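PDB 2YMZ: galectin 2, which probably binds carbohydrates through a beta-sandwich galectin domain that pairs with a second copy of itself. Local coordinates for residues S38-L43 with L59-W64; M3-N8 with I113-I118; N50-V55 with K71-Y76. All blocks are in the same frame, centred on the assembly; numbering follows the deposited sequence.

Contact 1. Residues S38-L43 with L59-W64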
# COMPACT_ATOMS: atom_id res chain seq x y z
N SER A 38 2.36 4.05 -14.35
CA SER A 38 3.69 4.57 -14.04
C SER A 38 4.17 5.68 -14.96
O SER A 38 4.89 6.57 -14.53
CB SER A 38 4.74 3.46 -13.92
OG SER A 38 4.73 2.69 -15.10
N SER A 39 3.69 5.69 -16.21
CA SER A 39 4.17 6.63 -17.22
C SER A 39 3.30 7.89 -17.38
O SER A 39 3.58 8.78 -18.16
CB SER A 39 4.22 5.86 -18.54
OG SER A 39 2.93 5.39 -18.82
N ASP A 40 2.22 7.97 -16.62
CA ASP A 40 1.30 9.08 -16.69
C ASP A 40 0.94 9.51 -15.25
O ASP A 40 0.14 8.87 -14.58
CB ASP A 40 0.03 8.69 -17.46
CG ASP A 40 0.28 8.65 -18.95
OD1 ASP A 40 0.43 9.74 -19.53
OD2 ASP A 40 0.46 7.54 -19.49
N LEU A 41 1.55 10.59 -14.77
CA LEU A 41 1.36 11.03 -13.38
C LEU A 41 0.82 12.44 -13.27
O LEU A 41 1.31 13.36 -13.95
CB LEU A 41 2.76 11.03 -12.65
CG LEU A 41 3.48 9.66 -12.62
CD1 LEU A 41 4.88 9.78 -11.97
CD2 LEU A 41 2.63 8.64 -11.82
N ALA A 42 -0.26 12.59 -12.50
CA ALA A 42 -0.77 13.90 -12.13
C ALA A 42 0.14 14.62 -11.15
O ALA A 42 0.27 15.84 -11.23
CB ALA A 42 -2.18 13.77 -11.59
N LEU A 43 0.78 13.86 -10.25
CA LEU A 43 1.54 14.51 -9.17
C LEU A 43 2.75 13.61 -8.91
O LEU A 43 2.61 12.43 -8.52
CB LEU A 43 0.69 14.71 -7.90
CG LEU A 43 1.46 15.28 -6.65
CD1 LEU A 43 2.21 16.58 -6.97
CD2 LEU A 43 0.58 15.44 -5.41
N LEU A 59 3.96 13.93 -15.34
CA LEU A 59 4.63 13.05 -16.29
C LEU A 59 3.52 12.73 -17.29
O LEU A 59 2.43 12.32 -16.84
CB LEU A 59 5.13 11.75 -15.60
CG LEU A 59 5.79 10.65 -16.45
CD1 LEU A 59 7.08 11.28 -17.03
CD2 LEU A 59 6.18 9.43 -15.67
N CYS A 60 3.80 12.87 -18.59
CA CYS A 60 2.78 12.67 -19.66
C CYS A 60 3.45 11.77 -20.71
O CYS A 60 4.39 12.21 -21.37
CB CYS A 60 2.34 14.03 -20.25
SG CYS A 60 0.75 14.21 -21.15
N SER A 61 2.97 10.53 -20.82
CA SER A 61 3.56 9.49 -21.65
C SER A 61 5.07 9.40 -21.45
O SER A 61 5.85 9.41 -22.41
CB SER A 61 3.17 9.65 -23.13
OG SER A 61 1.75 9.60 -23.24
N ASP A 62 5.46 9.32 -20.18
CA ASP A 62 6.87 9.24 -19.78
C ASP A 62 7.73 10.48 -20.15
O ASP A 62 8.95 10.40 -20.08
CB ASP A 62 7.53 7.93 -20.29
CG ASP A 62 7.41 6.76 -19.29
OD1 ASP A 62 7.37 7.00 -18.07
OD2 ASP A 62 7.39 5.58 -19.74
N ASN A 63 7.08 11.59 -20.54
CA ASN A 63 7.70 12.95 -20.65
C ASN A 63 7.47 13.83 -19.42
O ASN A 63 6.33 14.23 -19.15
CB ASN A 63 7.13 13.74 -21.82
CG ASN A 63 7.47 13.10 -23.15
OD1 ASN A 63 8.50 12.43 -23.26
ND2 ASN A 63 6.58 13.25 -24.14
N TRP A 64 8.55 14.17 -18.71
CA TRP A 64 8.43 15.13 -17.60
C TRP A 64 8.09 16.53 -18.07
O TRP A 64 8.66 17.05 -19.07
CB TRP A 64 9.76 15.09 -16.83
CG TRP A 64 9.91 13.84 -16.09
CD1 TRP A 64 10.76 12.85 -16.36
CD2 TRP A 64 9.16 13.44 -14.89
NE1 TRP A 64 10.62 11.83 -15.41
CE2 TRP A 64 9.63 12.18 -14.52
CE3 TRP A 64 8.15 14.05 -14.13
CZ2 TRP A 64 9.11 11.46 -13.41
CZ3 TRP A 64 7.60 13.31 -13.02
CH2 TRP A 64 8.10 12.06 -12.68
O HOH W 1 0.99 6.63 -22.13
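With CG anti to the carbonyl carbon (chi1 -59°), L41 lays that atom against L59 CB; L59, with CG anti to the backbone N (chi1 176°), sets its own against S39 O. On one face of the sheet the two leucines meet first at their roots, L41 CB and L59 CB being 3.9 Å apart, and L41 CD1 then lies against L59 CD2. From the tip of L41, CD1 also reaches the six-membered end of the indole, 4.0 Å from W64 CH2. L59 CD1 takes one face of the indole, 3.6 Å above the W64 plane and over its centre. Beneath these side chains L41 and L59 form an antiparallel hydrogen-bonded pair, L41 N giving to L59 O at 2.8 Å and L59 N to L41 O at 3.0 Å. Past the pair, S39 O accepts D62 N at 2.8 Å, in the carbonyl plane and on a lone pair, so the loop before the strand is tied to the turn C60-N63. That turn is of type I' and joins strands 53-60 and 63-70. Its S61 N gives a nearly straight bond (171°) of 3.0 Å to D40 OD1, which it meets from above the carboxylate plane. D40 OD2 accepts a bond from water 1, which also bonds S61 OG, and a weak one from S39 OG. W64 further meets the H44 ring and touches N57. In sequence and position it matches the tryptophan that stacks on galactose in galectins, so L59, with a lighter touch from L41, probably backs one wall of the galectin carbohydrate-recognition site.

Contact 2. Residues M3-N8 with I113-I118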
# COMPACT_ATOMS: atom_id res chain seq x y z
N MET A 3 9.03 1.02 -3.67
CA MET A 3 8.73 0.55 -2.34
C MET A 3 7.29 -0.09 -2.41
O MET A 3 7.08 -1.25 -2.00
CB MET A 3 8.90 1.70 -1.32
CG MET A 3 10.37 2.27 -1.30
SD MET A 3 11.60 1.00 -0.78
CE MET A 3 11.11 0.89 0.93
N PHE A 4 6.35 0.67 -2.99
CA PHE A 4 4.94 0.48 -2.76
C PHE A 4 4.28 0.79 -4.12
O PHE A 4 4.60 1.78 -4.77
CB PHE A 4 4.64 1.53 -1.71
CG PHE A 4 3.23 1.67 -1.26
CD1 PHE A 4 2.30 2.38 -2.01
CD2 PHE A 4 2.88 1.26 0.01
CE1 PHE A 4 1.02 2.55 -1.53
CE2 PHE A 4 1.58 1.44 0.48
CZ PHE A 4 0.65 2.09 -0.30
N GLU A 5 3.35 -0.04 -4.56
CA GLU A 5 2.65 0.34 -5.78
C GLU A 5 1.20 -0.13 -5.58
O GLU A 5 0.97 -1.21 -5.00
CB GLU A 5 3.33 -0.40 -6.93
CG GLU A 5 2.92 0.07 -8.29
CD GLU A 5 3.80 -0.52 -9.43
OE1 GLU A 5 4.24 -1.68 -9.32
OE2 GLU A 5 3.98 0.20 -10.42
N MET A 6 0.27 0.71 -5.99
CA MET A 6 -1.15 0.36 -5.86
C MET A 6 -1.87 0.71 -7.19
O MET A 6 -1.58 1.74 -7.79
CB MET A 6 -1.71 1.02 -4.58
CG MET A 6 -3.20 1.11 -4.44
SD MET A 6 -3.47 1.58 -2.70
CE MET A 6 -5.18 1.04 -2.61
N PHE A 7 -2.81 -0.15 -7.61
CA PHE A 7 -3.48 -0.01 -8.91
C PHE A 7 -4.99 0.11 -8.64
O PHE A 7 -5.47 -0.15 -7.52
CB PHE A 7 -3.20 -1.21 -9.81
CG PHE A 7 -1.74 -1.48 -10.04
CD1 PHE A 7 -1.03 -2.31 -9.17
CD2 PHE A 7 -1.07 -0.88 -11.10
CE1 PHE A 7 0.33 -2.54 -9.35
CE2 PHE A 7 0.31 -1.13 -11.29
CZ PHE A 7 1.00 -1.96 -10.44
N ASN A 8 -5.75 0.58 -9.62
CA ASN A 8 -7.21 0.55 -9.34
C ASN A 8 -7.66 1.31 -8.09
O ASN A 8 -8.70 0.98 -7.45
CB ASN A 8 -7.69 -0.92 -9.29
CG ASN A 8 -7.29 -1.69 -10.54
OD1 ASN A 8 -6.58 -2.72 -10.51
ND2 ASN A 8 -7.66 -1.13 -11.67
N ILE A 113 -7.80 9.30 -10.04
CA ILE A 113 -6.43 8.81 -9.93
C ILE A 113 -6.56 7.31 -9.64
O ILE A 113 -7.24 6.90 -8.69
CB ILE A 113 -5.67 9.54 -8.77
CG1 ILE A 113 -5.53 11.07 -9.05
CG2 ILE A 113 -4.36 8.82 -8.41
CD1 ILE A 113 -4.68 11.37 -10.24
N SER A 114 -5.96 6.50 -10.47
CA SER A 114 -6.04 5.08 -10.22
C SER A 114 -4.75 4.42 -9.79
O SER A 114 -4.74 3.27 -9.36
CB SER A 114 -6.63 4.37 -11.45
OG SER A 114 -5.71 4.47 -12.50
N TYR A 115 -3.62 5.14 -9.88
CA TYR A 115 -2.40 4.49 -9.64
C TYR A 115 -1.54 5.34 -8.64
O TYR A 115 -1.51 6.57 -8.74
CB TYR A 115 -1.64 4.47 -10.98
CG TYR A 115 -0.23 3.99 -10.88
CD1 TYR A 115 0.06 2.64 -10.83
CD2 TYR A 115 0.82 4.92 -10.87
CE1 TYR A 115 1.35 2.21 -10.70
CE2 TYR A 115 2.14 4.51 -10.74
CZ TYR A 115 2.40 3.17 -10.67
OH TYR A 115 3.72 2.74 -10.65
N LEU A 116 -0.85 4.63 -7.72
CA LEU A 116 0.09 5.28 -6.79
C LEU A 116 1.39 4.46 -6.74
O LEU A 116 1.37 3.24 -6.67
CB LEU A 116 -0.55 5.22 -5.37
CG LEU A 116 0.29 5.50 -4.09
CD1 LEU A 116 0.88 6.91 -4.06
CD2 LEU A 116 -0.61 5.26 -2.85
N ASN A 117 2.55 5.13 -6.66
CA ASN A 117 3.72 4.38 -6.26
C ASN A 117 4.54 5.32 -5.34
O ASN A 117 4.30 6.55 -5.30
CB ASN A 117 4.50 3.80 -7.45
CG ASN A 117 5.32 4.81 -8.21
OD1 ASN A 117 5.96 5.68 -7.63
ND2 ASN A 117 5.41 4.62 -9.54
N ILE A 118 5.32 4.68 -4.48
CA ILE A 118 6.19 5.47 -3.61
C ILE A 118 7.56 4.88 -3.87
O ILE A 118 7.70 3.67 -3.86
CB ILE A 118 5.71 5.34 -2.14
CG1 ILE A 118 4.44 6.16 -2.01
CG2 ILE A 118 6.75 6.16 -1.30
CD1 ILE A 118 3.61 6.01 -0.77
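Y115 OH is held from two directions: it donates to E5 OE2 at 2.6 Å and accepts N117 ND2 at 2.8 Å. The second bond is close to straight (171°) and lies near the amide plane of N117, whose OD1 is in turn bonded by N33 ND2. The first arrives on the anti lone pair of E5 OE2, with that oxygen near the ring plane at the edge of Y115. Long, weak ion pairs also run to the carboxylate, from R2 of the same chain to OE2 and from R2 of the second subunit to OE1. F7 lies side by side with Y115, pointing the same way; the ring planes stand at 54°, with F7 CE2 3.5 Å from Y115 CE1. On the other face of the sheet F4 packs on two partners. L116 CD2 meets the edge of its ring, 3.4 Å from F4 CE1, while I118 CD1 lies over a face. The axes of segments 3-6 and 115-118 are antiparallel, at 179°, with M6 N bonded to L116 O at 2.8 Å. Toward the start of strand 2-6, M3 and F4 both face I118, a classic beta bulge in which M3 N reaches I118 O at 3.0 Å and F4 N adds a weak bond. Strand 2-6 also pairs antiparallel, through F4, E5 and M6, with a strand of the second subunit, and the two F4 rings meet edge-to-face there: the continuous sheet of a galectin prototype dimer.

Contact 3. Residues N50-V55 with K71-Y76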
# COMPACT_ATOMS: atom_id res chain seq x y z
N ASN A 50 19.34 16.86 -1.02
CA ASN A 50 20.67 17.48 -1.41
C ASN A 50 20.48 18.96 -1.63
O ASN A 50 21.31 19.78 -1.25
CB ASN A 50 21.17 16.89 -2.75
CG ASN A 50 21.65 15.47 -2.63
OD1 ASN A 50 21.75 14.93 -1.54
ND2 ASN A 50 21.97 14.85 -3.78
N GLU A 51 19.37 19.33 -2.30
CA GLU A 51 19.11 20.71 -2.61
C GLU A 51 18.13 21.36 -1.63
O GLU A 51 17.74 22.51 -1.84
CB GLU A 51 18.63 20.87 -4.06
CG GLU A 51 19.61 20.26 -5.07
CD GLU A 51 19.15 18.90 -5.54
OE1 GLU A 51 17.96 18.56 -5.33
OE2 GLU A 51 19.98 18.11 -6.04
N SER A 52 17.69 20.56 -0.66
CA SER A 52 16.75 21.03 0.39
C SER A 52 15.51 21.68 -0.24
O SER A 52 15.20 22.85 -0.02
CB SER A 52 17.46 22.02 1.37
OG SER A 52 16.60 22.21 2.47
N VAL A 53 14.79 20.96 -1.12
CA VAL A 53 13.69 21.58 -1.84
C VAL A 53 12.64 20.44 -2.12
O VAL A 53 13.03 19.26 -2.27
CB VAL A 53 14.17 22.18 -3.22
CG1 VAL A 53 14.82 21.09 -4.07
CG2 VAL A 53 13.03 22.87 -4.01
N ILE A 54 11.35 20.82 -2.19
CA ILE A 54 10.37 19.83 -2.61
C ILE A 54 10.09 20.14 -4.07
O ILE A 54 9.67 21.27 -4.42
CB ILE A 54 9.06 20.03 -1.80
CG1 ILE A 54 9.38 19.79 -0.30
CG2 ILE A 54 7.93 19.08 -2.35
CD1 ILE A 54 8.27 20.20 0.65
N VAL A 55 10.28 19.16 -4.92
CA VAL A 55 9.99 19.36 -6.34
C VAL A 55 8.70 18.62 -6.63
O VAL A 55 8.59 17.45 -6.25
CB VAL A 55 11.04 18.71 -7.19
CG1 VAL A 55 10.86 19.02 -8.71
CG2 VAL A 55 12.38 19.37 -6.80
N LYS A 71 10.75 25.71 -1.38
CA LYS A 71 11.96 25.70 -0.58
C LYS A 71 11.65 25.54 0.92
O LYS A 71 12.56 25.43 1.73
CB LYS A 71 12.77 26.97 -0.83
CG LYS A 71 13.39 26.90 -2.21
CD LYS A 71 14.57 25.95 -2.15
CE LYS A 71 15.54 26.23 -0.98
NZ LYS A 71 16.75 25.33 -0.95
N HIS A 72 10.36 25.38 1.23
CA HIS A 72 9.93 25.15 2.63
C HIS A 72 10.15 23.68 2.92
O HIS A 72 9.28 22.82 2.62
CB HIS A 72 8.44 25.53 2.83
CG HIS A 72 8.03 25.56 4.28
ND1 HIS A 72 7.82 26.75 4.96
CD2 HIS A 72 7.89 24.57 5.19
CE1 HIS A 72 7.49 26.48 6.21
NE2 HIS A 72 7.54 25.17 6.39
N PHE A 73 11.31 23.34 3.46
CA PHE A 73 11.76 21.94 3.50
C PHE A 73 12.15 21.60 4.93
O PHE A 73 13.24 21.94 5.42
CB PHE A 73 13.07 21.76 2.69
CG PHE A 73 13.44 20.34 2.49
CD1 PHE A 73 14.23 19.65 3.41
CD2 PHE A 73 12.98 19.66 1.36
CE1 PHE A 73 14.59 18.32 3.23
CE2 PHE A 73 13.35 18.33 1.19
CZ PHE A 73 14.15 17.64 2.10
N ASN A 74 11.26 20.95 5.59
CA ASN A 74 11.45 20.54 6.98
C ASN A 74 11.24 19.04 7.01
O ASN A 74 10.26 18.53 7.63
CB ASN A 74 10.41 21.18 7.91
CG ASN A 74 10.85 22.54 8.43
OD1 ASN A 74 12.03 22.80 8.61
ND2 ASN A 74 9.90 23.44 8.59
N PHE A 75 12.12 18.33 6.34
CA PHE A 75 12.07 16.89 6.38
C PHE A 75 13.37 16.55 6.94
O PHE A 75 14.38 17.23 6.69
CB PHE A 75 11.91 16.25 4.99
CG PHE A 75 10.48 16.27 4.42
CD1 PHE A 75 9.51 15.44 4.97
CD2 PHE A 75 10.14 17.11 3.37
CE1 PHE A 75 8.19 15.41 4.44
CE2 PHE A 75 8.82 17.11 2.83
CZ PHE A 75 7.86 16.24 3.35
N TYR A 76 13.41 15.45 7.64
CA TYR A 76 14.64 15.01 8.29
C TYR A 76 14.94 13.58 8.02
O TYR A 76 14.08 12.70 8.17
CB TYR A 76 14.48 15.20 9.84
CG TYR A 76 14.14 16.64 10.10
CD1 TYR A 76 15.14 17.58 10.26
CD2 TYR A 76 12.82 17.08 10.08
CE1 TYR A 76 14.85 18.90 10.45
CE2 TYR A 76 12.52 18.39 10.23
CZ TYR A 76 13.52 19.30 10.43
OH TYR A 76 13.17 20.61 10.57
O HOH W 2 15.30 24.76 2.15
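The ring of F73 lies between S52 on one face and F75 on the other. S52 CA stands over the first face, 4.1 Å from the ring centroid and 13° off the normal, which defines a CH-pi contact; F75 CD2 comes over the opposite face, offset toward the rim. Chi1 of F73 puts CG anti to the backbone N (-170°), where it lies close to S52 OG and S52 C. The ring's CD2 nears the peptide that follows S52, 3.3 Å from V53 N, in an oblique approach. F49 meets the same ring edge-to-face. I54 crosses F73 obliquely: its CG1 is 4.0 Å from F73 CD2, and its CD1 reaches the edge of F75, 3.8 Å from F75 CE2, the side chains of I54 and F75 crossing at about a right angle. I54 CD1 also lies against H72 O, a buried carbonyl oxygen for which the model offers no partner. S52 and V53 both face R48, a G1 beta bulge where strand 53-60 of the galectin sandwich begins, next to the hairpin partner 40-48. E51 OE1 makes a salt bridge to R48, the arginine that by family sequence belongs to the probable sugar-binding strand. K71, whose chain is bent at chi2 and chi3, folds back over V53, its CD 3.9 Å from V53 CG2. Its NZ gives to S52 O at 3.1 Å from 49° above the carbonyl plane, and makes a weak bond to E51 O. Water 2 lies 2.9 Å from K71 O, to which it probably donates, and also bonds S52 OG, linking the two segments beside the ring. H72, whose CB points away from segment 50-55, stacks on H100 while its NE2 bonds D98 OD2, which N74 ND2 shares.

From the N terminus, strand 2-6 pairs with strand 112-120: contact 2 closes the longest loop, 104 residues lying between its segments, and both other contacts fall within that span. Segment 38-43 opens contact 1 and 50-55 opens contact 3 before 59-64 completes the former and 71-76 the latter, so these two cross. Both use strand 53-60: contact 1 ties its far end to strand 40-48, contact 3 its start to the loop after strand 63-70. All three reach one antiparallel sheet. Contacts 1 and 2 touch directly, for example S38 CB with Y115 OH at 3.5 Å, whereas contacts 2 and 3 remain about 11 Å apart between nearest atoms.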